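Local structure of molybdopterin adenylyltransferase (Pyrococcus furiosus, 4LHB) at residues L119-E131 with L159-I173. The protein catalyses the adenylation of molybdopterin with ATP, a step in the biosynthesis of the molybdenum cofactor. Residues are numbered along the deposited sequence; the frame is centred on the assembly and turned at random.
With SO4 (sulfate ion), chain F.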
loop_
_atom_site.group_PDB
_atom_site.type_symbol
_atom_site.label_atom_id
_atom_site.label_comp_id
_atom_site.label_asym_id
_atom_site.label_seq_id
_atom_site.Cartn_x
_atom_site.Cartn_y
_atom_site.Cartn_z
ATOM N N LEU C 119 6.815 -14.837 2.332
ATOM C CA LEU C 119 8.010 -15.547 2.784
ATOM C C LEU C 119 9.193 -14.796 2.249
ATOM O O LEU C 119 9.021 -13.958 1.394
ATOM C CB LEU C 119 8.001 -17.014 2.340
ATOM C CG LEU C 119 6.806 -17.849 2.850
ATOM C CD1 LEU C 119 6.736 -19.320 2.381
ATOM C CD2 LEU C 119 6.707 -17.771 4.353
ATOM N N SER C 120 10.387 -15.076 2.765
ATOM C CA SER C 120 11.654 -14.507 2.235
ATOM C C SER C 120 12.232 -15.406 1.126
ATOM O O SER C 120 13.452 -15.498 0.937
ATOM C CB SER C 120 12.693 -14.414 3.336
ATOM O OG SER C 120 12.098 -14.075 4.575
ATOM N N PHE C 121 11.358 -16.085 0.402
ATOM C CA PHE C 121 11.780 -17.012 -0.620
ATOM C C PHE C 121 12.596 -16.393 -1.744
ATOM O O PHE C 121 13.506 -17.024 -2.269
ATOM C CB PHE C 121 10.563 -17.715 -1.174
ATOM C CG PHE C 121 10.882 -18.675 -2.241
ATOM C CD1 PHE C 121 11.033 -20.015 -1.945
ATOM C CD2 PHE C 121 11.040 -18.239 -3.542
ATOM C CE1 PHE C 121 11.357 -20.929 -2.944
ATOM C CE2 PHE C 121 11.354 -19.135 -4.553
ATOM C CZ PHE C 121 11.520 -20.492 -4.254
ATOM N N GLY C 122 12.287 -15.155 -2.117
ATOM C CA GLY C 122 12.954 -14.540 -3.261
ATOM C C GLY C 122 14.377 -14.267 -2.934
ATOM O O GLY C 122 15.261 -14.422 -3.778
ATOM N N GLU C 123 14.602 -13.814 -1.701
ATOM C CA GLU C 123 15.955 -13.483 -1.256
ATOM C C GLU C 123 16.801 -14.721 -1.285
ATOM O O GLU C 123 17.919 -14.679 -1.791
ATOM C CB GLU C 123 15.971 -13.009 0.168
ATOM C CG GLU C 123 15.212 -11.749 0.471
ATOM C CD GLU C 123 15.705 -11.107 1.763
ATOM O OE1 GLU C 123 16.544 -11.707 2.480
ATOM O OE2 GLU C 123 15.260 -9.993 2.078
ATOM N N VAL C 124 16.264 -15.816 -0.733
ATOM C CA VAL C 124 17.000 -17.084 -0.666
ATOM C C VAL C 124 17.275 -17.620 -2.075
ATOM O O VAL C 124 18.434 -17.915 -2.439
ATOM C CB VAL C 124 16.289 -18.100 0.249
ATOM C CG1 VAL C 124 16.834 -19.491 -0.002
ATOM C CG2 VAL C 124 16.452 -17.652 1.719
ATOM N N PHE C 125 16.221 -17.625 -2.883
ATOM C CA PHE C 125 16.327 -17.904 -4.313
ATOM C C PHE C 125 17.420 -17.075 -4.956
ATOM O O PHE C 125 18.248 -17.589 -5.677
ATOM C CB PHE C 125 14.990 -17.623 -5.056
ATOM C CG PHE C 125 15.001 -18.072 -6.470
ATOM C CD1 PHE C 125 14.513 -19.311 -6.811
ATOM C CD2 PHE C 125 15.558 -17.288 -7.454
ATOM C CE1 PHE C 125 14.546 -19.758 -8.120
ATOM C CE2 PHE C 125 15.626 -17.728 -8.756
ATOM C CZ PHE C 125 15.099 -18.961 -9.091
ATOM N N ARG C 126 17.385 -15.777 -4.745
ATOM C CA ARG C 126 18.380 -14.932 -5.357
ATOM C C ARG C 126 19.771 -15.228 -4.835
ATOM O O ARG C 126 20.720 -15.216 -5.618
ATOM C CB ARG C 126 18.005 -13.439 -5.231
ATOM C CG ARG C 126 16.999 -13.047 -6.309
ATOM C CD ARG C 126 16.654 -11.572 -6.410
ATOM N NE ARG C 126 15.892 -11.136 -5.256
ATOM C CZ ARG C 126 14.615 -11.405 -5.051
ATOM N NH1 ARG C 126 13.921 -12.114 -5.924
ATOM N NH2 ARG C 126 14.030 -10.991 -3.939
ATOM N N ALA C 127 19.906 -15.541 -3.550
ATOM C CA ALA C 127 21.246 -15.864 -2.995
ATOM C C ALA C 127 21.805 -17.116 -3.654
ATOM O O ALA C 127 22.932 -17.111 -4.109
ATOM C CB ALA C 127 21.228 -16.012 -1.481
ATOM N N LYS C 128 21.027 -18.175 -3.754
ATOM C CA LYS C 128 21.566 -19.368 -4.385
ATOM C C LYS C 128 21.890 -19.072 -5.852
ATOM O O LYS C 128 22.940 -19.451 -6.351
ATOM C CB LYS C 128 20.599 -20.563 -4.272
ATOM C CG LYS C 128 21.172 -21.900 -4.758
ATOM C CD LYS C 128 22.293 -22.431 -3.856
ATOM C CE LYS C 128 22.992 -23.683 -4.415
ATOM N NZ LYS C 128 24.273 -23.394 -5.142
ATOM N N SER C 129 20.985 -18.385 -6.541
ATOM C CA SER C 129 21.134 -18.099 -7.961
ATOM C C SER C 129 22.344 -17.260 -8.263
ATOM O O SER C 129 22.928 -17.387 -9.326
ATOM C CB SER C 129 19.913 -17.367 -8.486
ATOM O OG SER C 129 18.831 -18.255 -8.598
ATOM N N TYR C 130 22.699 -16.368 -7.350
ATOM C CA TYR C 130 23.836 -15.507 -7.565
ATOM C C TYR C 130 25.097 -16.315 -7.889
ATOM O O TYR C 130 25.908 -15.888 -8.682
ATOM C CB TYR C 130 24.037 -14.624 -6.351
ATOM C CG TYR C 130 25.211 -13.693 -6.436
ATOM C CD1 TYR C 130 25.033 -12.310 -6.558
ATOM C CD2 TYR C 130 26.511 -14.184 -6.360
ATOM C CE1 TYR C 130 26.133 -11.445 -6.616
ATOM C CE2 TYR C 130 27.611 -13.340 -6.419
ATOM C CZ TYR C 130 27.429 -11.975 -6.541
ATOM O OH TYR C 130 28.558 -11.184 -6.587
ATOM N N GLU C 131 25.254 -17.489 -7.301
ATOM C CA GLU C 131 26.430 -18.317 -7.576
ATOM C C GLU C 131 26.508 -18.725 -9.059
ATOM O O GLU C 131 27.601 -18.779 -9.621
ATOM C CB GLU C 131 26.436 -19.565 -6.687
ATOM C CG GLU C 131 26.416 -19.273 -5.188
ATOM C CD GLU C 131 26.031 -20.490 -4.338
ATOM O OE1 GLU C 131 26.007 -21.637 -4.865
ATOM O OE2 GLU C 131 25.747 -20.294 -3.127
ATOM N N LEU C 159 7.910 -19.019 -9.597
ATOM C CA LEU C 159 9.254 -19.163 -10.109
ATOM C C LEU C 159 9.358 -18.615 -11.523
ATOM O O LEU C 159 8.342 -18.529 -12.209
ATOM C CB LEU C 159 9.573 -20.658 -10.133
ATOM C CG LEU C 159 9.407 -21.438 -8.837
ATOM C CD1 LEU C 159 9.677 -22.911 -9.167
ATOM C CD2 LEU C 159 10.377 -20.909 -7.797
ATOM N N PRO C 160 10.576 -18.237 -11.942
ATOM C CA PRO C 160 10.803 -17.875 -13.337
ATOM C C PRO C 160 10.600 -19.048 -14.250
ATOM O O PRO C 160 10.351 -20.159 -13.800
ATOM C CB PRO C 160 12.275 -17.433 -13.385
ATOM C CG PRO C 160 12.605 -17.040 -11.989
ATOM C CD PRO C 160 11.732 -17.878 -11.090
ATOM N N GLY C 161 10.696 -18.772 -15.534
ATOM C CA GLY C 161 10.300 -19.682 -16.584
ATOM C C GLY C 161 11.393 -20.619 -17.006
ATOM O O GLY C 161 11.099 -21.763 -17.311
ATOM N N SER C 162 12.645 -20.169 -17.027
ATOM C CA SER C 162 13.726 -21.047 -17.485
ATOM C C SER C 162 13.841 -22.331 -16.644
ATOM O O SER C 162 13.557 -22.324 -15.435
ATOM C CB SER C 162 15.067 -20.334 -17.523
ATOM O OG SER C 162 15.556 -20.073 -16.233
ATOM N N VAL C 163 14.215 -23.428 -17.305
ATOM C CA VAL C 163 14.502 -24.695 -16.634
ATOM C C VAL C 163 15.561 -24.542 -15.517
ATOM O O VAL C 163 15.377 -25.075 -14.442
ATOM C CB VAL C 163 14.948 -25.768 -17.656
ATOM C CG1 VAL C 163 15.903 -26.800 -17.021
ATOM C CG2 VAL C 163 13.721 -26.417 -18.294
ATOM N N ASN C 164 16.629 -23.783 -15.746
ATOM C CA ASN C 164 17.642 -23.586 -14.703
ATOM C C ASN C 164 17.128 -22.850 -13.472
ATOM O O ASN C 164 17.438 -23.230 -12.330
ATOM C CB ASN C 164 18.890 -22.859 -15.236
ATOM C CG ASN C 164 19.793 -23.774 -16.068
ATOM O OD1 ASN C 164 19.937 -24.971 -15.781
ATOM N ND2 ASN C 164 20.394 -23.215 -17.114
ATOM N N ALA C 165 16.363 -21.792 -13.703
ATOM C CA ALA C 165 15.785 -21.043 -12.633
ATOM C C ALA C 165 14.864 -21.987 -11.891
ATOM O O ALA C 165 14.791 -21.954 -10.637
ATOM C CB ALA C 165 15.033 -19.828 -13.163
ATOM N N VAL C 166 14.168 -22.855 -12.630
ATOM C CA VAL C 166 13.247 -23.758 -11.959
ATOM C C VAL C 166 13.942 -24.806 -11.062
ATOM O O VAL C 166 13.464 -25.133 -9.961
ATOM C CB VAL C 166 12.300 -24.404 -12.938
ATOM C CG1 VAL C 166 11.656 -25.614 -12.298
ATOM C CG2 VAL C 166 11.265 -23.376 -13.334
ATOM N N LYS C 167 15.103 -25.287 -11.492
ATOM C CA LYS C 167 15.845 -26.285 -10.713
ATOM C C LYS C 167 16.370 -25.668 -9.430
ATOM O O LYS C 167 16.291 -26.303 -8.389
ATOM C CB LYS C 167 16.997 -26.880 -11.518
ATOM C CG LYS C 167 16.596 -27.865 -12.602
ATOM C CD LYS C 167 17.797 -28.278 -13.478
ATOM C CE LYS C 167 19.005 -28.753 -12.647
ATOM N NZ LYS C 167 20.017 -29.483 -13.470
ATOM N N THR C 168 16.875 -24.437 -9.486
ATOM C CA THR C 168 17.318 -23.778 -8.263
ATOM C C THR C 168 16.137 -23.585 -7.316
ATOM O O THR C 168 16.264 -23.810 -6.117
ATOM C CB THR C 168 17.970 -22.423 -8.538
ATOM O OG1 THR C 168 18.691 -22.469 -9.780
ATOM C CG2 THR C 168 18.943 -22.057 -7.440
ATOM N N GLY C 169 14.970 -23.209 -7.840
ATOM C CA GLY C 169 13.764 -23.096 -6.993
ATOM C C GLY C 169 13.303 -24.408 -6.354
ATOM O O GLY C 169 12.884 -24.477 -5.165
ATOM N N LEU C 170 13.389 -25.456 -7.156
ATOM C CA LEU C 170 13.065 -26.795 -6.685
ATOM C C LEU C 170 14.002 -27.267 -5.565
ATOM O O LEU C 170 13.577 -27.910 -4.611
ATOM C CB LEU C 170 13.057 -27.768 -7.853
ATOM C CG LEU C 170 11.802 -27.657 -8.716
ATOM C CD1 LEU C 170 11.982 -28.391 -10.047
ATOM C CD2 LEU C 170 10.559 -28.107 -7.962
ATOM N N GLU C 171 15.268 -26.941 -5.639
ATOM C CA GLU C 171 16.123 -27.300 -4.531
ATOM C C GLU C 171 15.494 -26.752 -3.216
ATOM O O GLU C 171 15.417 -27.444 -2.189
ATOM C CB GLU C 171 17.516 -26.712 -4.739
ATOM C CG GLU C 171 18.627 -27.647 -5.214
ATOM C CD GLU C 171 20.013 -27.118 -4.771
ATOM O OE1 GLU C 171 20.209 -26.863 -3.545
ATOM O OE2 GLU C 171 20.909 -26.944 -5.642
ATOM N N ILE C 172 15.004 -25.507 -3.280
ATOM C CA ILE C 172 14.564 -24.793 -2.076
ATOM C C ILE C 172 13.223 -25.297 -1.589
ATOM O O ILE C 172 13.019 -25.498 -0.390
ATOM C CB ILE C 172 14.618 -23.251 -2.262
ATOM C CG1 ILE C 172 16.040 -22.820 -2.640
ATOM C CG2 ILE C 172 14.217 -22.520 -0.996
ATOM C CD1 ILE C 172 16.113 -21.427 -3.215
ATOM N N ILE C 173 12.315 -25.541 -2.511
ATOM C CA ILE C 173 10.998 -26.066 -2.148
ATOM C C ILE C 173 11.110 -27.457 -1.518
ATOM O O ILE C 173 10.544 -27.684 -0.449
ATOM C CB ILE C 173 10.050 -26.081 -3.369
ATOM C CG1 ILE C 173 9.870 -24.651 -3.900
ATOM C CG2 ILE C 173 8.679 -26.683 -3.031
ATOM C CD1 ILE C 173 9.541 -24.584 -5.371
HETATM S S SO4 F . 10.011 -15.439 -16.690
HETATM O O1 SO4 F . 9.474 -16.145 -17.867
HETATM O O2 SO4 F . 10.101 -13.983 -16.894
HETATM O O3 SO4 F . 9.054 -15.637 -15.572
HETATM O O4 SO4 F . 11.396 -15.916 -16.374
#
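Phe125 of helix 121-131 enters helix 163-173 as a knob into a hole formed by Ala165, Thr168, Gly169 and Ile172. Its CG stands anti to the backbone N (chi1 -172°), which carries the ring across to the second helix. Phe125 CB lies 4.4 Å from Ile172 CD1, which also packs on Phe125 CA. Further out, Phe125 CD1 lies 3.9 Å from Gly169 CA. Phe125 CE1 meets the backbone: Ala165 O lies 3.3 Å from it, in the ring plane at its edge, and Gly169 N is also close. At the tip, Phe125 CZ approaches Ala165 CB and, at 4.1 Å, Pro160 CD. Gly169 has no side chain, and a CB there would press on the ring and clash with Leu159 CD2. An alanine in place of Phe125 would probably leave this hole unfilled and take from Ile172, Pro160 and Ala165 their shared apolar partner.

One turn earlier, Phe121 CE1 packs 3.8 Å from Ile172 CG2, while its CZ meets Leu159 CD2. Val124 CG1 touches the other branch of Ile172, CD1. Toward the far end, Thr168 CG2 lies 3.5 Å from Lys128 CG. Thr168 OG1 hydrogen-bonds back to Asn164 O. Ser129 OG hydrogen-bonds to Phe125 O from above the carbonyl plane, with Ser129 N on the opposite face. No hydrogen bond joins the two segments.

Over these segments the helix axes come within 9.8 Å, their N-to-C directions 122° apart. This is helix-to-helix packing beside the mixed sheet of a MoaB/Mog-family alpha/beta domain. Helix 163-184 directly follows strand 153-159 and also packs on helix 51-60, while Phe121 reaches Phe157 and Ala144 of the sheet. Val124, Lys128 and Glu171 meet a neighbouring subunit, where Glu171 OE1 hydrogen-bonds Tyr135 OH.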